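Long-range contact in peptidyl tryptophan dihydroxylase (Pseudomonas putida, PDB 7CTQ), which uses FAD to hydroxylate a peptidyl tryptophan twice, a step essential for building the tryptophylquinone cofactor of quinohemoprotein amine dehydrogenase: residues A[67-79]-A[172-185]. Sequence-based numbering, arbitrary orientation.
Sequences AMPATRQVHWNGQ and PASAVESLADGWAW
R72 meets S174 and W185 at one end of this strand pair. The CH2 atom of the W185 ring lies over the centre of one guanidinium face, 3.8 Å from R72 CZ. The two planes are 75° apart, so this is not a flat stack. A bend at chi3 (-39°) turns R72 NE back toward S174, and its bond to S174 OG is weak. The S174 hydroxyl donates to T71 O at 3.0 Å.

At the other end W76 sets its ring edge toward the face of W183 in an offset edge-to-face pair, planes at 63°. W76 CZ3 is 3.9 Å from W183 CB. S178 CB sits over one face of the W76 six-membered ring, 4.2 Å from its centroid, in a CH-pi contact. V74 and V176 lie side by side between these ends, their CG2 atoms 4.1 Å apart.

Strands 72-76 and 173-179, far apart in sequence, are parallel neighbours in the mixed sheet of this flavoprotein monooxygenase, related by sequence to the tryptophan halogenases. Q73 N bonds to S174 O, and V176 N to Q73 O at 2.9 Å. H75 N then bonds to V176 O at 2.7 Å, and S178 N to H75 O. Strand 182-188, antiparallel to 173-179, carries the W185 side chain to about 5 Å from the bound FAD (nearest atoms).

Farther out, E86 forms a salt bridge with R72 NH2. Replacing R72 by an alanine would probably leave E86 without its charged mate and S174 OG without its weak NE donor, and open a gap against W185 CH2. Y325 bonds to W183 NE1, while W337 meets the W76 ring edge-to-face.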
loop_
_atom_site.group_PDB
_atom_site.type_symbol
_atom_site.label_atom_id
_atom_site.label_comp_id
_atom_site.label_asym_id
_atom_site.label_seq_id
_atom_site.Cartn_x
_atom_site.Cartn_y
_atom_site.Cartn_z
ATOM N N ALA A 67 3.829 11.141 15.102
ATOM C CA ALA A 67 5.002 10.284 15.008
ATOM C C ALA A 67 6.022 10.672 16.069
ATOM O O ALA A 67 6.283 11.859 16.290
ATOM C CB ALA A 67 5.641 10.375 13.621
ATOM N N MET A 68 6.615 9.664 16.710
ATOM C CA MET A 68 7.589 9.884 17.764
ATOM C C MET A 68 8.753 8.914 17.610
ATOM O O MET A 68 8.538 7.722 17.346
ATOM C CB MET A 68 6.954 9.720 19.151
ATOM C CG MET A 68 5.883 8.644 19.229
ATOM S SD MET A 68 4.521 9.094 20.326
ATOM C CE MET A 68 3.471 10.015 19.212
ATOM N N PRO A 69 9.987 9.393 17.763
ATOM C CA PRO A 69 11.145 8.505 17.628
ATOM C C PRO A 69 11.162 7.458 18.729
ATOM O O PRO A 69 10.591 7.639 19.808
ATOM C CB PRO A 69 12.346 9.454 17.749
ATOM C CG PRO A 69 11.783 10.838 17.544
ATOM C CD PRO A 69 10.379 10.781 18.059
ATOM N N ALA A 70 11.833 6.342 18.439
ATOM C CA ALA A 70 11.897 5.246 19.394
ATOM C C ALA A 70 12.947 4.248 18.949
ATOM O O ALA A 70 13.095 3.985 17.753
ATOM C CB ALA A 70 10.543 4.539 19.536
ATOM N N THR A 71 13.654 3.685 19.922
ATOM C CA THR A 71 14.540 2.562 19.670
ATOM C C THR A 71 13.726 1.329 19.265
ATOM O O THR A 71 12.493 1.311 19.343
ATOM C CB THR A 71 15.371 2.262 20.913
ATOM O OG1 THR A 71 16.034 1.004 20.750
ATOM C CG2 THR A 71 14.471 2.203 22.148
ATOM N N ARG A 72 14.433 0.276 18.844
ATOM C CA ARG A 72 13.757 -0.910 18.314
ATOM C C ARG A 72 14.688 -2.118 18.337
ATOM O O ARG A 72 15.602 -2.205 17.512
ATOM C CB ARG A 72 13.266 -0.644 16.902
ATOM C CG ARG A 72 12.691 -1.864 16.233
ATOM C CD ARG A 72 12.038 -1.466 14.955
ATOM N NE ARG A 72 11.340 -0.197 15.101
ATOM C CZ ARG A 72 10.678 0.398 14.116
ATOM N NH1 ARG A 72 10.062 1.555 14.328
ATOM N NH2 ARG A 72 10.632 -0.168 12.918
ATOM N N GLN A 73 14.433 -3.061 19.247
ATOM C CA GLN A 73 15.124 -4.345 19.229
ATOM C C GLN A 73 14.553 -5.228 18.119
ATOM O O GLN A 73 13.335 -5.307 17.931
ATOM C CB GLN A 73 14.996 -5.049 20.586
ATOM C CG GLN A 73 16.237 -4.944 21.479
ATOM C CD GLN A 73 16.118 -5.732 22.785
ATOM O OE1 GLN A 73 16.948 -6.595 23.087
ATOM N NE2 GLN A 73 15.091 -5.425 23.568
ATOM N N VAL A 74 15.437 -5.878 17.369
ATOM C CA VAL A 74 15.038 -6.754 16.269
ATOM C C VAL A 74 15.647 -8.129 16.509
ATOM O O VAL A 74 16.874 -8.265 16.601
ATOM C CB VAL A 74 15.458 -6.189 14.904
ATOM C CG1 VAL A 74 15.683 -7.322 13.909
ATOM C CG2 VAL A 74 14.392 -5.232 14.379
ATOM N N HIS A 75 14.788 -9.141 16.629
ATOM C CA HIS A 75 15.195 -10.526 16.840
ATOM C C HIS A 75 14.744 -11.327 15.623
ATOM O O HIS A 75 13.539 -11.496 15.395
ATOM C CB HIS A 75 14.595 -11.094 18.127
ATOM C CG HIS A 75 15.248 -10.594 19.379
ATOM N ND1 HIS A 75 15.444 -9.253 19.635
ATOM C CD2 HIS A 75 15.725 -11.256 20.460
ATOM C CE1 HIS A 75 16.026 -9.112 20.813
ATOM N NE2 HIS A 75 16.207 -10.312 21.335
ATOM N N TRP A 76 15.710 -11.827 14.855
ATOM C CA TRP A 76 15.451 -12.419 13.549
ATOM C C TRP A 76 16.686 -13.173 13.093
ATOM O O TRP A 76 17.793 -12.631 13.159
ATOM C CB TRP A 76 15.101 -11.330 12.540
ATOM C CG TRP A 76 14.238 -11.758 11.403
ATOM C CD1 TRP A 76 14.649 -12.274 10.209
ATOM C CD2 TRP A 76 12.812 -11.664 11.330
ATOM N NE1 TRP A 76 13.563 -12.523 9.404
ATOM C CE2 TRP A 76 12.424 -12.151 10.066
ATOM C CE3 TRP A 76 11.823 -11.224 12.217
ATOM C CZ2 TRP A 76 11.093 -12.214 9.667
ATOM C CZ3 TRP A 76 10.505 -11.283 11.820
ATOM C CH2 TRP A 76 10.147 -11.775 10.557
ATOM N N ASN A 77 16.514 -14.416 12.644
ATOM C CA ASN A 77 17.617 -15.231 12.128
ATOM C C ASN A 77 18.699 -15.448 13.181
ATOM O O ASN A 77 19.885 -15.530 12.860
ATOM C CB ASN A 77 18.224 -14.611 10.864
ATOM C CG ASN A 77 19.031 -15.606 10.047
ATOM O OD1 ASN A 77 18.632 -16.755 9.872
ATOM N ND2 ASN A 77 20.164 -15.151 9.517
ATOM N N GLY A 78 18.306 -15.533 14.447
ATOM C CA GLY A 78 19.269 -15.773 15.502
ATOM C C GLY A 78 20.125 -14.587 15.896
ATOM O O GLY A 78 21.110 -14.772 16.619
ATOM N N GLN A 79 19.767 -13.376 15.475
ATOM C CA GLN A 79 20.567 -12.179 15.707
ATOM C C GLN A 79 19.789 -11.222 16.597
ATOM O O GLN A 79 18.687 -10.801 16.232
ATOM C CB GLN A 79 20.920 -11.502 14.383
ATOM C CG GLN A 79 21.636 -12.399 13.387
ATOM C CD GLN A 79 22.894 -11.769 12.841
ATOM O OE1 GLN A 79 23.983 -11.936 13.399
ATOM N NE2 GLN A 79 22.750 -11.019 11.747
ATOM N N PRO A 172 10.068 4.942 26.074
ATOM C CA PRO A 172 9.596 4.466 24.768
ATOM C C PRO A 172 10.525 3.428 24.154
ATOM O O PRO A 172 11.747 3.474 24.321
ATOM C CB PRO A 172 9.557 5.743 23.920
ATOM C CG PRO A 172 10.592 6.626 24.527
ATOM C CD PRO A 172 10.662 6.291 25.997
ATOM N N ALA A 173 9.923 2.488 23.426
ATOM C CA ALA A 173 10.669 1.430 22.751
ATOM C C ALA A 173 9.726 0.657 21.832
ATOM O O ALA A 173 8.502 0.817 21.874
ATOM C CB ALA A 173 11.340 0.484 23.753
ATOM N N SER A 174 10.323 -0.186 20.997
ATOM C CA SER A 174 9.573 -1.109 20.156
ATOM C C SER A 174 10.451 -2.326 19.905
ATOM O O SER A 174 11.654 -2.314 20.188
ATOM C CB SER A 174 9.134 -0.443 18.850
ATOM O OG SER A 174 10.246 -0.147 18.020
ATOM N N ALA A 175 9.841 -3.397 19.393
ATOM C CA ALA A 175 10.618 -4.598 19.104
ATOM C C ALA A 175 9.897 -5.481 18.094
ATOM O O ALA A 175 8.673 -5.405 17.925
ATOM C CB ALA A 175 10.919 -5.401 20.374
ATOM N N VAL A 176 10.693 -6.324 17.431
ATOM C CA VAL A 176 10.232 -7.372 16.524
ATOM C C VAL A 176 10.973 -8.649 16.884
ATOM O O VAL A 176 12.196 -8.628 17.061
ATOM C CB VAL A 176 10.488 -7.028 15.042
ATOM C CG1 VAL A 176 9.573 -7.859 14.126
ATOM C CG2 VAL A 176 10.317 -5.548 14.791
ATOM N N GLU A 177 10.242 -9.760 17.002
ATOM C CA GLU A 177 10.890 -11.047 17.211
ATOM C C GLU A 177 10.215 -12.106 16.353
ATOM O O GLU A 177 8.983 -12.157 16.243
ATOM C CB GLU A 177 10.896 -11.487 18.689
ATOM C CG GLU A 177 9.532 -11.717 19.310
ATOM C CD GLU A 177 9.596 -12.301 20.731
ATOM O OE1 GLU A 177 10.559 -13.024 21.075
ATOM O OE2 GLU A 177 8.659 -12.031 21.507
ATOM N N SER A 178 11.050 -12.926 15.727
ATOM C CA SER A 178 10.603 -14.113 15.023
ATOM C C SER A 178 10.241 -15.198 16.033
ATOM O O SER A 178 11.029 -15.519 16.931
ATOM C CB SER A 178 11.708 -14.586 14.075
ATOM O OG SER A 178 11.722 -15.991 13.922
ATOM N N LEU A 179 9.043 -15.747 15.897
ATOM C CA LEU A 179 8.602 -16.896 16.670
ATOM C C LEU A 179 8.617 -18.148 15.796
ATOM O O LEU A 179 8.861 -18.096 14.585
ATOM C CB LEU A 179 7.214 -16.643 17.254
ATOM C CG LEU A 179 7.006 -15.230 17.796
ATOM C CD1 LEU A 179 5.531 -14.959 17.960
ATOM C CD2 LEU A 179 7.742 -15.044 19.135
ATOM N N ALA A 180 8.339 -19.291 16.428
ATOM C CA ALA A 180 8.394 -20.563 15.718
ATOM C C ALA A 180 7.320 -20.663 14.639
ATOM O O ALA A 180 7.558 -21.275 13.593
ATOM C CB ALA A 180 8.261 -21.720 16.712
ATOM N N ASP A 181 6.147 -20.074 14.871
ATOM C CA ASP A 181 4.986 -20.209 13.995
ATOM C C ASP A 181 4.379 -18.843 13.687
ATOM O O ASP A 181 3.178 -18.723 13.423
ATOM C CB ASP A 181 3.943 -21.145 14.614
ATOM C CG ASP A 181 3.393 -20.620 15.949
ATOM O OD1 ASP A 181 4.090 -19.818 16.607
ATOM O OD2 ASP A 181 2.272 -21.005 16.342
ATOM N N GLY A 182 5.199 -17.801 13.736
ATOM C CA GLY A 182 4.710 -16.463 13.494
ATOM C C GLY A 182 5.788 -15.459 13.828
ATOM O O GLY A 182 6.948 -15.812 14.043
ATOM N N TRP A 183 5.384 -14.195 13.863
ATOM C CA TRP A 183 6.275 -13.146 14.321
ATOM C C TRP A 183 5.438 -12.124 15.072
ATOM O O TRP A 183 4.227 -12.004 14.864
ATOM C CB TRP A 183 7.072 -12.500 13.158
ATOM C CG TRP A 183 6.217 -11.892 12.097
ATOM C CD1 TRP A 183 5.673 -12.526 11.004
ATOM C CD2 TRP A 183 5.804 -10.526 12.014
ATOM N NE1 TRP A 183 4.946 -11.629 10.253
ATOM C CE2 TRP A 183 5.016 -10.395 10.846
ATOM C CE3 TRP A 183 6.035 -9.393 12.803
ATOM C CZ2 TRP A 183 4.436 -9.180 10.465
ATOM C CZ3 TRP A 183 5.472 -8.187 12.414
ATOM C CH2 TRP A 183 4.677 -8.089 11.259
ATOM N N ALA A 184 6.096 -11.386 15.956
ATOM C CA ALA A 184 5.403 -10.411 16.783
ATOM C C ALA A 184 6.045 -9.039 16.637
ATOM O O ALA A 184 7.263 -8.918 16.483
ATOM C CB ALA A 184 5.393 -10.841 18.267
ATOM N N TRP A 185 5.204 -8.013 16.679
ATOM C CA TRP A 185 5.625 -6.625 16.748
ATOM C C TRP A 185 5.050 -6.020 18.022
ATOM O O TRP A 185 3.876 -6.241 18.342
ATOM C CB TRP A 185 5.129 -5.850 15.532
ATOM C CG TRP A 185 5.013 -4.378 15.727
ATOM C CD1 TRP A 185 3.864 -3.656 15.890
ATOM C CD2 TRP A 185 6.088 -3.433 15.751
ATOM N NE1 TRP A 185 4.159 -2.321 16.020
ATOM C CE2 TRP A 185 5.516 -2.157 15.935
ATOM C CE3 TRP A 185 7.480 -3.545 15.633
ATOM C CZ2 TRP A 185 6.287 -0.997 16.006
ATOM C CZ3 TRP A 185 8.245 -2.395 15.708
ATOM C CH2 TRP A 185 7.647 -1.135 15.886
#